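PDB 2HHC: nodulation fucosyltransferase NodZ from Bradyrhizobium sp., which belongs to the NodZ family of nodulation fucosyltransferases, with two Rossmann-like domains in the GT-B arrangement. Local coordinates for residues Ala160-Glu163 and Glu164-Gly168. Sequence-based numbering, arbitrary orientation.
Sequences ALYE and EHFSG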
loop_
_atom_site.group_PDB
_atom_site.type_symbol
_atom_site.label_atom_id
_atom_site.label_comp_id
_atom_site.label_asym_id
_atom_site.label_seq_id
_atom_site.Cartn_x
_atom_site.Cartn_y
_atom_site.Cartn_z
ATOM N N ALA A 160 -18.471 7.953 -7.210
ATOM C CA ALA A 160 -18.847 9.238 -7.804
ATOM C C ALA A 160 -17.787 9.772 -8.748
ATOM O O ALA A 160 -18.089 10.208 -9.867
ATOM C CB ALA A 160 -19.170 10.230 -6.730
ATOM N N LEU A 161 -16.522 9.728 -8.320
ATOM C CA LEU A 161 -15.404 10.175 -9.138
ATOM C C LEU A 161 -15.219 9.359 -10.443
ATOM O O LEU A 161 -14.958 9.880 -11.495
ATOM C CB LEU A 161 -14.092 10.163 -8.319
ATOM C CG LEU A 161 -14.106 11.251 -7.234
ATOM C CD1 LEU A 161 -13.152 10.919 -6.071
ATOM C CD2 LEU A 161 -13.656 12.556 -7.814
ATOM N N TYR A 162 -15.426 8.049 -10.342
ATOM C CA TYR A 162 -15.347 7.196 -11.504
ATOM C C TYR A 162 -16.411 7.610 -12.539
ATOM O O TYR A 162 -16.141 7.804 -13.713
ATOM C CB TYR A 162 -15.517 5.726 -11.119
ATOM C CG TYR A 162 -15.306 4.853 -12.301
ATOM C CD1 TYR A 162 -14.015 4.452 -12.676
ATOM C CD2 TYR A 162 -16.378 4.473 -13.090
ATOM C CE1 TYR A 162 -13.849 3.655 -13.826
ATOM C CE2 TYR A 162 -16.217 3.702 -14.176
ATOM C CZ TYR A 162 -14.961 3.301 -14.557
ATOM O OH TYR A 162 -14.980 2.485 -15.694
ATOM N N GLU A 163 -17.650 7.754 -12.105
ATOM C CA GLU A 163 -18.717 8.164 -12.974
ATOM C C GLU A 163 -18.434 9.531 -13.596
ATOM O O GLU A 163 -18.659 9.751 -14.784
ATOM C CB GLU A 163 -20.008 8.182 -12.189
ATOM C CG GLU A 163 -21.232 8.786 -12.823
ATOM C CD GLU A 163 -21.573 8.252 -14.187
ATOM O OE1 GLU A 163 -21.106 7.148 -14.536
ATOM O OE2 GLU A 163 -22.370 8.933 -14.870
ATOM N N GLU A 164 -17.894 10.437 -12.791
ATOM C CA GLU A 164 -17.714 11.827 -13.191
ATOM C C GLU A 164 -16.577 12.023 -14.179
ATOM O O GLU A 164 -16.636 12.948 -14.976
ATOM C CB GLU A 164 -17.487 12.707 -11.947
ATOM C CG GLU A 164 -18.727 12.915 -11.147
ATOM C CD GLU A 164 -18.515 13.202 -9.676
ATOM O OE1 GLU A 164 -17.329 13.286 -9.232
ATOM O OE2 GLU A 164 -19.559 13.267 -8.964
ATOM N N HIS A 165 -15.558 11.172 -14.163
ATOM C CA HIS A 165 -14.298 11.414 -14.929
ATOM C C HIS A 165 -13.800 10.212 -15.737
ATOM O O HIS A 165 -13.223 10.397 -16.821
ATOM C CB HIS A 165 -13.162 11.792 -13.979
ATOM C CG HIS A 165 -13.438 12.991 -13.145
ATOM N ND1 HIS A 165 -13.349 14.278 -13.655
ATOM C CD2 HIS A 165 -13.774 13.114 -11.843
ATOM C CE1 HIS A 165 -13.665 15.130 -12.695
ATOM N NE2 HIS A 165 -13.920 14.451 -11.587
ATOM N N PHE A 166 -13.958 9.014 -15.212
ATOM C CA PHE A 166 -13.406 7.779 -15.769
ATOM C C PHE A 166 -14.330 7.109 -16.804
ATOM O O PHE A 166 -13.864 6.648 -17.863
ATOM C CB PHE A 166 -13.107 6.779 -14.670
ATOM C CG PHE A 166 -11.854 7.023 -13.922
ATOM C CD1 PHE A 166 -11.727 8.107 -13.087
ATOM C CD2 PHE A 166 -10.788 6.154 -14.060
ATOM C CE1 PHE A 166 -10.495 8.319 -12.349
ATOM C CE2 PHE A 166 -9.642 6.367 -13.393
ATOM C CZ PHE A 166 -9.492 7.441 -12.549
ATOM N N SER A 167 -15.630 7.031 -16.510
ATOM C CA SER A 167 -16.569 6.392 -17.391
ATOM C C SER A 167 -16.557 7.085 -18.750
ATOM O O SER A 167 -16.598 8.302 -18.857
ATOM C CB SER A 167 -17.970 6.432 -16.754
ATOM O OG SER A 167 -18.916 5.874 -17.634
ATOM N N GLY A 168 -16.499 6.282 -19.801
ATOM C CA GLY A 168 -16.532 6.802 -21.148
ATOM C C GLY A 168 -15.183 7.207 -21.676
ATOM O O GLY A 168 -15.081 7.625 -22.811
HETATM O O HOH W 1 -16.853 10.266 -17.076
#
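Tyr162 and Phe166 meet one turn apart near the C-terminal end of helix 152-166. CB of Phe166 sits over one face of the Tyr162 ring, toward its rim, in a CH-pi contact. Phe166 CB lies 3.6 Å from the centroid of the Tyr162 ring, but the two are modelled too tightly for the distance to carry weight. The ring planes are inclined by 24° and displaced, with little overlap. Tyr162 has CG anti to its backbone N (chi1 -175°), which lays the ring along the helix end, above Phe166 CB and Ser167 N.

Glu164 N donates to Ala160 O at 2.9 Å, as in a regular alpha turn. His165 N makes two weak bonds, to Leu161 O and Tyr162 O. Tyr162 O also accepts from both Phe166 N and Ser167 N, each at 2.9 Å. These two donors arrive from opposite faces of the carbonyl plane. The Ser167 bond is the straighter, with an N-H...O angle of 160°, and closes a wider, pi-type turn. A water bridges the turn by donating to Glu163 O at 3.0 Å and to Ser167 O at 2.7 Å.

The extended Glu164 chain folds back against the Ala160 carbonyl, with Glu164 CD 3.0 Å from Ala160 O. Glu164 OE1 faces that oxygen, acceptor to acceptor, without a hydrogen bond. Leu161 and His165 run alongside each other in the same direction, with their CD2 atoms 4.1 Å apart.

This helix end packs within the second Rossmann-like domain. Leu161 and Phe166 both rest on Leu273 of helix 258-274. Arg276 forms a cation-pi contact with Tyr162. Phe166 meets Phe220 of strand 217-223 edge-to-face, and His165 stacks with Phe240 of strand 239-240. The chain then turns through Gly168 into strand 170-176 of the same sheet.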